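Long-range contacts in lactaldehyde dehydrogenase (Methanocaldococcus jannaschii, PDB 3PQA), which oxidises lactaldehyde to lactate with NAD as the preferred coenzyme, a step in the biosynthesis of coenzyme F420: residues 84-90 with 268-272; 215-221 with 236-242; 254-258 with 290-294. One frame throughout, in Å; residues are numbered along the deposited sequence.

From the N terminus, the chain first passes residues 84-90, the turn that leads from helix 73-84 into helix 88-111, and waits until 268-272, beyond helix 256-268, to close interaction 1. Inside that long excursion the chain makes interaction 2, a short return in which strand 216-220 and helix 223-232 lead to the neighbouring parallel strand 237-241. Interaction 3 opens at 254-258, before interaction 1 has closed, and ends at 290-294, so these two cross. Interaction 2 lies in the sheet whose strand 216-220 leads into the probable NAD-binding residues; interaction 3 joins two helices beside the other large sheet. The centres of interactions 2 and 3 are about 39 Å apart.

Interaction 1 (84-90 with 268-272); sequences AGKPIKQ and FIYAG
The phenol of Tyr270 reaches across to the turn at Ala84-Lys86 and hydrogen-bonds to it: Tyr270 OH donates to Ala84 O at 2.5 Å, a short bond. Ala84 O lies in the plane of the ring, at its edge, and the hydroxyl comes in 20° off the carbonyl plane. A second hydrogen bond grips the tyrosine by its backbone, where Tyr270 N donates to Gln90 OE1 at 2.9 Å. The line is bent, 140° at the hydrogen. The other half of the Gln90 amide works through water: NE2 donates to a water that in turn donates to Phe268 O, so one flat side chain ties down two backbone groups of the facing loop and its rotation is fixed.

Charge and aromatic contacts come from Lys86, which crosses the tyrosine side chain at about a right angle. With CG anti to the backbone N (chi1 -180°) and a bend at chi3, its chain passes over one ring face. CE makes a CH-pi contact 3.9 Å from the ring centroid, and NZ, 4.6 Å from the centroid, forms a cation-pi interaction. The ammonium is also held by a salt bridge to Glu94 and a hydrogen bond to Asn141 O.

Looser contacts complete the interface. Pro87 CD lies loosely at the ring edge, and the methyl CD1 of Ile269 rests 3.7 Å from the amide carbon CD of Gln90.

The side chains of Tyr270 and Cys275, the probable catalytic nucleophile, are about 10 Å apart. Gly85, with positive phi, is the first residue to leave helical geometry after helix 73-84, and Pro87 is the N-cap of helix 88-111. The contact thus fastens the junction of these two helices to the buried loop between helix 256-268 and strand 278-284.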
loop_
_atom_site.group_PDB
_atom_site.type_symbol
_atom_site.label_atom_id
_atom_site.label_comp_id
_atom_site.label_asym_id
_atom_site.label_seq_id
_atom_site.Cartn_x
_atom_site.Cartn_y
_atom_site.Cartn_z
ATOM N N ALA B 84 0.238 15.728 -37.166
ATOM C CA ALA B 84 -0.980 15.151 -36.602
ATOM C C ALA B 84 -2.208 16.038 -36.814
ATOM O O ALA B 84 -3.326 15.633 -36.506
ATOM C CB ALA B 84 -0.783 14.843 -35.097
ATOM N N GLY B 85 -1.997 17.242 -37.340
ATOM C CA GLY B 85 -3.095 18.200 -37.522
ATOM C C GLY B 85 -3.640 18.770 -36.228
ATOM O O GLY B 85 -4.780 19.222 -36.174
ATOM N N LYS B 86 -2.819 18.754 -35.179
ATOM C CA LYS B 86 -3.270 19.127 -33.841
ATOM C C LYS B 86 -3.120 20.618 -33.617
ATOM O O LYS B 86 -2.020 21.145 -33.724
ATOM C CB LYS B 86 -2.470 18.349 -32.784
ATOM C CG LYS B 86 -2.894 18.678 -31.349
ATOM C CD LYS B 86 -2.270 17.702 -30.346
ATOM C CE LYS B 86 -2.799 16.303 -30.582
ATOM N NZ LYS B 86 -2.709 15.441 -29.371
ATOM N N PRO B 87 -4.229 21.324 -33.314
ATOM C CA PRO B 87 -4.106 22.755 -33.030
ATOM C C PRO B 87 -2.946 23.044 -32.086
ATOM O O PRO B 87 -2.739 22.310 -31.093
ATOM C CB PRO B 87 -5.452 23.088 -32.398
ATOM C CG PRO B 87 -6.385 22.176 -33.139
ATOM C CD PRO B 87 -5.628 20.876 -33.200
ATOM N N ILE B 88 -2.177 24.077 -32.427
ATOM C CA ILE B 88 -0.910 24.374 -31.739
ATOM C C ILE B 88 -1.049 24.522 -30.219
ATOM O O ILE B 88 -0.216 24.007 -29.473
ATOM C CB ILE B 88 -0.138 25.576 -32.397
ATOM C CG1 ILE B 88 1.266 25.731 -31.798
ATOM C CG2 ILE B 88 -0.933 26.878 -32.287
ATOM C CD1 ILE B 88 2.269 24.665 -32.232
ATOM N N LYS B 89 -2.123 25.170 -29.761
ATOM C CA LYS B 89 -2.380 25.268 -28.313
ATOM C C LYS B 89 -2.529 23.897 -27.626
ATOM O O LYS B 89 -2.018 23.685 -26.522
ATOM C CB LYS B 89 -3.595 26.155 -28.041
ATOM C CG LYS B 89 -3.340 27.646 -28.316
ATOM C CD LYS B 89 -4.529 28.525 -27.913
ATOM C CE LYS B 89 -5.784 28.167 -28.712
ATOM N NZ LYS B 89 -6.782 29.276 -28.722
ATOM N N GLN B 90 -3.221 22.971 -28.288
ATOM C CA GLN B 90 -3.372 21.596 -27.801
ATOM C C GLN B 90 -2.079 20.792 -27.921
ATOM O O GLN B 90 -1.791 19.926 -27.082
ATOM C CB GLN B 90 -4.501 20.889 -28.540
ATOM C CG GLN B 90 -5.883 21.479 -28.267
ATOM C CD GLN B 90 -6.932 20.872 -29.162
ATOM O OE1 GLN B 90 -6.988 19.648 -29.337
ATOM N NE2 GLN B 90 -7.776 21.725 -29.747
ATOM N N PHE B 268 -15.072 18.233 -28.805
ATOM C CA PHE B 268 -14.374 18.854 -29.935
ATOM C C PHE B 268 -12.866 19.006 -29.827
ATOM O O PHE B 268 -12.211 19.283 -30.828
ATOM C CB PHE B 268 -15.069 20.158 -30.344
ATOM C CG PHE B 268 -16.525 19.963 -30.706
ATOM C CD1 PHE B 268 -16.888 19.117 -31.757
ATOM C CD2 PHE B 268 -17.530 20.585 -29.973
ATOM C CE1 PHE B 268 -18.221 18.908 -32.091
ATOM C CE2 PHE B 268 -18.880 20.396 -30.305
ATOM C CZ PHE B 268 -19.221 19.546 -31.373
ATOM N N ILE B 269 -12.303 18.798 -28.638
ATOM C CA ILE B 269 -10.849 18.664 -28.516
ATOM C C ILE B 269 -10.311 17.651 -29.541
ATOM O O ILE B 269 -10.876 16.565 -29.710
ATOM C CB ILE B 269 -10.437 18.268 -27.071
ATOM C CG1 ILE B 269 -10.461 19.498 -26.159
ATOM C CG2 ILE B 269 -9.041 17.585 -27.027
ATOM C CD1 ILE B 269 -9.339 20.511 -26.415
ATOM N N TYR B 270 -9.212 18.034 -30.198
ATOM C CA TYR B 270 -8.574 17.265 -31.280
ATOM C C TYR B 270 -9.582 16.687 -32.285
ATOM O O TYR B 270 -9.437 15.562 -32.764
ATOM C CB TYR B 270 -7.579 16.211 -30.731
ATOM C CG TYR B 270 -6.660 15.622 -31.804
ATOM C CD1 TYR B 270 -6.018 16.445 -32.738
ATOM C CD2 TYR B 270 -6.449 14.255 -31.889
ATOM C CE1 TYR B 270 -5.179 15.906 -33.720
ATOM C CE2 TYR B 270 -5.619 13.704 -32.875
ATOM C CZ TYR B 270 -4.983 14.536 -33.779
ATOM O OH TYR B 270 -4.172 13.985 -34.756
ATOM N N ALA B 271 -10.591 17.493 -32.619
ATOM C CA ALA B 271 -11.615 17.116 -33.615
ATOM C C ALA B 271 -12.308 15.791 -33.276
ATOM O O ALA B 271 -12.717 15.043 -34.161
ATOM C CB ALA B 271 -11.005 17.087 -35.034
ATOM N N GLY B 272 -12.406 15.479 -31.982
ATOM C CA GLY B 272 -13.020 14.235 -31.529
ATOM C C GLY B 272 -12.180 12.972 -31.716
ATOM O O GLY B 272 -12.687 11.857 -31.539
HETATM O O HOH W 1 -9.979 20.525 -31.524
#

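Interaction 2 (215-221 with 236-242); sequences NMISFTG and KKIALEL
Six backbone hydrogen bonds zip residues 215-221 to 236-242, beginning where Lys237 N donates to Asn215 O at 3.2 Å. From there the bonds alternate as parallel strands require: Ile217 binds Lys237 O through its N and Ala239 N through its O, and Phe219 does the same with Ala239 O and Glu241 N. The Ala239 N to Ile217 O link is nearly straight, 172° at the hydrogen and 2.8 Å long. Gly221 N closes the row on Glu241 O at 3.0 Å. CA-H...O contacts fall between these bonds, among them Thr220 CA to Glu241 O at 3.2 Å.

The strands run 4° from parallel and are the two strands of a beta-alpha-beta crossover through helix 223-232, part of the Rossmann-like coenzyme domain of aldehyde dehydrogenases. Gly221 is by similarity the first of the NAD-binding residues 221-226, and Glu241, again by similarity, is an active-site residue.

Apolar packing divides between the two faces of the sheet. On the helix side, Leu242 CD2 meets the edge of the Phe219 ring, in its plane and 3.7 Å from Phe219 CD2, while Leu240 CD2 touches Phe219 CB. The ring also packs on Val225 and Ile229 of the crossover helix, and Phe235 of a second subunit packs on both leucines. On the same side, Lys236 lays its CD against Ile217 CG1 at 3.6 Å. On the reverse face Met216, in one of its two conformers, extends beyond CG and brings its methyl CE to Ala239 CB.

Polar side chains mark the far end of that reverse face. Thr220 and Glu241 lie side by side, pointing the same way, with Thr220 OG1 3.6 Å from Glu241 CB; Lys150 NZ hydrogen-bonds to both Thr220 OG1 and Ser218 OG. A bend at chi2 leads the Glu241 carboxylate away from strand 216-220, and its OE2 accepts a weak hydrogen bond from Glu445 N.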
loop_
_atom_site.group_PDB
_atom_site.type_symbol
_atom_site.label_atom_id
_atom_site.label_comp_id
_atom_site.label_asym_id
_atom_site.label_seq_id
_atom_site.Cartn_x
_atom_site.Cartn_y
_atom_site.Cartn_z
ATOM N N ASN B 215 8.150 -10.131 -25.310
ATOM C CA ASN B 215 7.579 -10.674 -24.075
ATOM C C ASN B 215 6.232 -10.076 -23.680
ATOM O O ASN B 215 5.448 -10.684 -22.930
ATOM C CB ASN B 215 8.582 -10.512 -22.930
ATOM C CG ASN B 215 9.854 -11.322 -23.168
ATOM O OD1 ASN B 215 10.914 -10.772 -23.460
ATOM N ND2 ASN B 215 9.733 -12.644 -23.082
ATOM N N MET B 216 5.979 -8.875 -24.181
ATOM C CA MET B 216 4.780 -8.124 -23.824
ATOM C C MET B 216 4.407 -7.188 -24.953
ATOM O O MET B 216 5.286 -6.602 -25.591
ATOM C CB MET B 216 4.999 -7.339 -22.526
ATOM C CG MET B 216 3.925 -6.304 -22.239
ATOM S SD MET B 216 3.897 -5.792 -20.534
ATOM C CE MET B 216 2.490 -4.647 -20.620
ATOM N N ILE B 217 3.104 -7.064 -25.195
ATOM C CA ILE B 217 2.574 -6.106 -26.163
ATOM C C ILE B 217 1.767 -5.074 -25.403
ATOM O O ILE B 217 0.925 -5.416 -24.567
ATOM C CB ILE B 217 1.670 -6.781 -27.245
ATOM C CG1 ILE B 217 2.441 -7.847 -28.019
ATOM C CG2 ILE B 217 1.043 -5.734 -28.193
ATOM C CD1 ILE B 217 3.703 -7.339 -28.670
ATOM N N SER B 218 2.069 -3.809 -25.673
ATOM C CA SER B 218 1.285 -2.701 -25.175
ATOM C C SER B 218 0.873 -1.881 -26.382
ATOM O O SER B 218 1.717 -1.230 -27.025
ATOM C CB SER B 218 2.103 -1.845 -24.226
ATOM O OG SER B 218 1.312 -0.805 -23.686
ATOM N N PHE B 219 -0.425 -1.918 -26.665
ATOM C CA PHE B 219 -0.998 -1.320 -27.876
ATOM C C PHE B 219 -2.056 -0.310 -27.489
ATOM O O PHE B 219 -2.900 -0.595 -26.624
ATOM C CB PHE B 219 -1.652 -2.402 -28.746
ATOM C CG PHE B 219 -2.491 -1.855 -29.873
ATOM C CD1 PHE B 219 -1.898 -1.488 -31.076
ATOM C CD2 PHE B 219 -3.874 -1.711 -29.735
ATOM C CE1 PHE B 219 -2.658 -0.984 -32.133
ATOM C CE2 PHE B 219 -4.647 -1.206 -30.792
ATOM C CZ PHE B 219 -4.032 -0.835 -31.988
ATOM N N THR B 220 -2.010 0.862 -28.125
ATOM C CA THR B 220 -3.071 1.875 -28.005
ATOM C C THR B 220 -3.564 2.173 -29.424
ATOM O O THR B 220 -2.756 2.473 -30.304
ATOM C CB THR B 220 -2.557 3.169 -27.308
ATOM O OG1 THR B 220 -2.062 2.835 -26.011
ATOM C CG2 THR B 220 -3.681 4.213 -27.126
ATOM N N GLY B 221 -4.875 2.082 -29.643
ATOM C CA GLY B 221 -5.456 2.255 -30.977
ATOM C C GLY B 221 -6.874 1.723 -31.068
ATOM O O GLY B 221 -7.591 1.662 -30.063
ATOM N N LYS B 236 2.186 -14.051 -24.461
ATOM C CA LYS B 236 2.784 -12.769 -24.135
ATOM C C LYS B 236 1.859 -12.129 -23.119
ATOM O O LYS B 236 0.660 -12.429 -23.115
ATOM C CB LYS B 236 2.797 -11.853 -25.364
ATOM C CG LYS B 236 3.740 -12.246 -26.474
ATOM C CD LYS B 236 3.765 -11.161 -27.562
ATOM C CE LYS B 236 4.746 -11.514 -28.660
ATOM N NZ LYS B 236 4.378 -12.777 -29.326
ATOM N N LYS B 237 2.404 -11.242 -22.286
ATOM C CA LYS B 237 1.590 -10.298 -21.508
ATOM C C LYS B 237 1.009 -9.292 -22.483
ATOM O O LYS B 237 1.688 -8.890 -23.425
ATOM C CB LYS B 237 2.436 -9.565 -20.456
ATOM C CG LYS B 237 2.532 -10.268 -19.102
ATOM C CD LYS B 237 3.153 -9.377 -17.999
ATOM C CE LYS B 237 2.103 -8.665 -17.137
ATOM N NZ LYS B 237 2.688 -8.160 -15.834
ATOM N N ILE B 238 -0.248 -8.904 -22.273
ATOM C CA ILE B 238 -0.952 -8.014 -23.200
ATOM C C ILE B 238 -1.618 -6.871 -22.455
ATOM O O ILE B 238 -2.392 -7.102 -21.527
ATOM C CB ILE B 238 -2.051 -8.773 -23.992
ATOM C CG1 ILE B 238 -1.445 -9.936 -24.773
ATOM C CG2 ILE B 238 -2.793 -7.819 -24.942
ATOM C CD1 ILE B 238 -2.474 -10.940 -25.270
ATOM N N ALA B 239 -1.319 -5.649 -22.873
ATOM C CA ALA B 239 -2.024 -4.453 -22.414
ATOM C C ALA B 239 -2.617 -3.749 -23.632
ATOM O O ALA B 239 -1.935 -3.553 -24.635
ATOM C CB ALA B 239 -1.077 -3.529 -21.644
ATOM N N LEU B 240 -3.901 -3.397 -23.547
ATOM C CA LEU B 240 -4.626 -2.770 -24.651
ATOM C C LEU B 240 -5.374 -1.543 -24.154
ATOM O O LEU B 240 -6.078 -1.593 -23.129
ATOM C CB LEU B 240 -5.618 -3.759 -25.279
ATOM C CG LEU B 240 -5.094 -5.101 -25.803
ATOM C CD1 LEU B 240 -6.262 -5.961 -26.240
ATOM C CD2 LEU B 240 -4.090 -4.897 -26.943
ATOM N N GLU B 241 -5.196 -0.438 -24.875
ATOM C CA GLU B 241 -5.923 0.801 -24.586
ATOM C C GLU B 241 -6.627 1.152 -25.886
ATOM O O GLU B 241 -5.992 1.576 -26.855
ATOM C CB GLU B 241 -4.970 1.921 -24.159
ATOM C CG GLU B 241 -4.315 1.722 -22.796
ATOM C CD GLU B 241 -5.232 2.034 -21.610
ATOM O OE1 GLU B 241 -6.301 2.669 -21.795
ATOM O OE2 GLU B 241 -4.859 1.658 -20.493
ATOM N N LEU B 242 -7.937 0.936 -25.915
ATOM C CA LEU B 242 -8.664 0.985 -27.164
ATOM C C LEU B 242 -9.651 2.148 -27.086
ATOM O O LEU B 242 -9.428 3.108 -26.345
ATOM C CB LEU B 242 -9.314 -0.373 -27.456
ATOM C CG LEU B 242 -8.382 -1.592 -27.235
ATOM C CD1 LEU B 242 -9.115 -2.913 -27.348
ATOM C CD2 LEU B 242 -7.178 -1.560 -28.170
#

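Interaction 3 (254-258 with 290-294); sequences ADLNK and KFIEM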
loop_
_atom_site.group_PDB
_atom_site.type_symbol
_atom_site.label_atom_id
_atom_site.label_comp_id
_atom_site.label_asym_id
_atom_site.label_seq_id
_atom_site.Cartn_x
_atom_site.Cartn_y
_atom_site.Cartn_z
ATOM N N ALA B 254 -28.584 19.159 -13.443
ATOM C CA ALA B 254 -27.220 19.579 -13.802
ATOM C C ALA B 254 -27.094 21.094 -13.931
ATOM O O ALA B 254 -28.045 21.763 -14.333
ATOM C CB ALA B 254 -26.795 18.912 -15.102
ATOM N N ASP B 255 -25.927 21.625 -13.550
ATOM C CA ASP B 255 -25.566 22.998 -13.887
ATOM C C ASP B 255 -25.319 23.052 -15.399
ATOM O O ASP B 255 -24.286 22.583 -15.864
ATOM C CB ASP B 255 -24.301 23.413 -13.130
ATOM C CG ASP B 255 -23.881 24.853 -13.423
ATOM O OD1 ASP B 255 -23.983 25.310 -14.583
ATOM O OD2 ASP B 255 -23.424 25.535 -12.481
ATOM N N LEU B 256 -26.251 23.637 -16.148
ATOM C CA LEU B 256 -26.227 23.557 -17.616
ATOM C C LEU B 256 -25.077 24.313 -18.272
ATOM O O LEU B 256 -24.475 23.821 -19.233
ATOM C CB LEU B 256 -27.569 24.000 -18.206
ATOM C CG LEU B 256 -28.722 23.006 -18.047
ATOM C CD1 LEU B 256 -29.830 23.351 -19.027
ATOM C CD2 LEU B 256 -28.263 21.566 -18.243
ATOM N N ASN B 257 -24.771 25.499 -17.752
ATOM C CA ASN B 257 -23.625 26.277 -18.222
ATOM C C ASN B 257 -22.329 25.465 -18.141
ATOM O O ASN B 257 -21.575 25.382 -19.118
ATOM C CB ASN B 257 -23.479 27.581 -17.420
ATOM C CG ASN B 257 -24.475 28.659 -17.844
ATOM O OD1 ASN B 257 -24.796 29.554 -17.064
ATOM N ND2 ASN B 257 -24.953 28.591 -19.080
ATOM N N LYS B 258 -22.089 24.862 -16.976
ATOM C CA LYS B 258 -20.898 24.036 -16.740
ATOM C C LYS B 258 -20.888 22.784 -17.608
ATOM O O LYS B 258 -19.836 22.396 -18.140
ATOM C CB LYS B 258 -20.792 23.638 -15.265
ATOM C CG LYS B 258 -20.707 24.829 -14.331
ATOM C CD LYS B 258 -19.526 24.749 -13.403
ATOM C CE LYS B 258 -19.424 26.014 -12.551
ATOM N NZ LYS B 258 -20.141 25.875 -11.245
ATOM N N LYS B 290 -33.302 23.299 -23.882
ATOM C CA LYS B 290 -32.415 24.344 -23.396
ATOM C C LYS B 290 -30.967 23.921 -23.552
ATOM O O LYS B 290 -30.130 24.715 -23.980
ATOM C CB LYS B 290 -32.687 24.670 -21.935
ATOM C CG LYS B 290 -34.005 25.356 -21.680
ATOM C CD LYS B 290 -34.105 25.750 -20.199
ATOM C CE LYS B 290 -33.885 24.539 -19.279
ATOM N NZ LYS B 290 -32.940 24.880 -18.187
ATOM N N PHE B 291 -30.678 22.667 -23.213
ATOM C CA PHE B 291 -29.314 22.178 -23.334
ATOM C C PHE B 291 -28.856 22.186 -24.786
ATOM O O PHE B 291 -27.770 22.660 -25.080
ATOM C CB PHE B 291 -29.139 20.773 -22.773
ATOM C CG PHE B 291 -27.773 20.214 -23.043
ATOM C CD1 PHE B 291 -26.709 20.532 -22.212
ATOM C CD2 PHE B 291 -27.543 19.424 -24.166
ATOM C CE1 PHE B 291 -25.429 20.044 -22.479
ATOM C CE2 PHE B 291 -26.272 18.922 -24.451
ATOM C CZ PHE B 291 -25.211 19.232 -23.613
ATOM N N ILE B 292 -29.683 21.654 -25.685
ATOM C CA ILE B 292 -29.337 21.610 -27.105
ATOM C C ILE B 292 -29.060 23.015 -27.666
ATOM O O ILE B 292 -28.058 23.228 -28.336
ATOM C CB ILE B 292 -30.387 20.840 -27.935
ATOM C CG1 ILE B 292 -30.320 19.339 -27.608
ATOM C CG2 ILE B 292 -30.175 21.084 -29.434
ATOM C CD1 ILE B 292 -31.541 18.510 -28.075
ATOM N N GLU B 293 -29.938 23.968 -27.370
ATOM C CA GLU B 293 -29.746 25.338 -27.835
ATOM C C GLU B 293 -28.406 25.906 -27.347
ATOM O O GLU B 293 -27.642 26.474 -28.138
ATOM C CB GLU B 293 -30.907 26.239 -27.390
ATOM C CG GLU B 293 -30.787 27.666 -27.890
ATOM C CD GLU B 293 -31.727 28.640 -27.193
ATOM O OE1 GLU B 293 -31.719 29.818 -27.578
ATOM O OE2 GLU B 293 -32.451 28.244 -26.257
ATOM N N MET B 294 -28.117 25.737 -26.055
ATOM C CA MET B 294 -26.874 26.243 -25.471
ATOM C C MET B 294 -25.650 25.561 -26.110
ATOM O O MET B 294 -24.656 26.214 -26.427
ATOM C CB MET B 294 -26.855 26.061 -23.939
ATOM C CG MET B 294 -27.946 26.826 -23.157
ATOM S SD MET B 294 -28.180 26.258 -21.434
ATOM C CE MET B 294 -26.644 26.781 -20.715
#
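Phe291 offers the one aromatic ring here, and Leu256 approaches it obliquely, CD2 standing 4.4 Å from Phe291 CD1. Outside the two segments the ring meets that of Phe295, their planes about 15° apart, and packs on Val260 and Leu263 and on Ile281 and Val283, so it lies between helix 256-268 and strand 278-284. The side chain of Asn257, with its flat amide, crosses that of Met294 at about a right angle.

Met294 carries much of the remaining contact. Its chain turns at chi3 (68°), which swings the methyl back so that CE lies 3.9 Å from Leu256 CB, with SD beside the same residue; these two side chains also cross at about a right angle. Leu256 CD1 also lies 3.6 Å from Lys290 NZ, with Met294 SD a second neighbour.

No hydrogen bond spans the two segments. The polar work is local to the start of helix 256-268, where Asp255 is the N-cap: Lys258 N donates to Asp255 OD1 at 3.1 Å, coming in from above the carboxylate plane, and Lys258 NZ forms a salt bridge with Asp255 OD2.

The arrangement is a helix-helix contact at the protein surface, in which the first turn of helix 256-268 packs on helix 288-300 beside strand 278-284 in the alpha/beta catalytic domain of the aldehyde dehydrogenase fold.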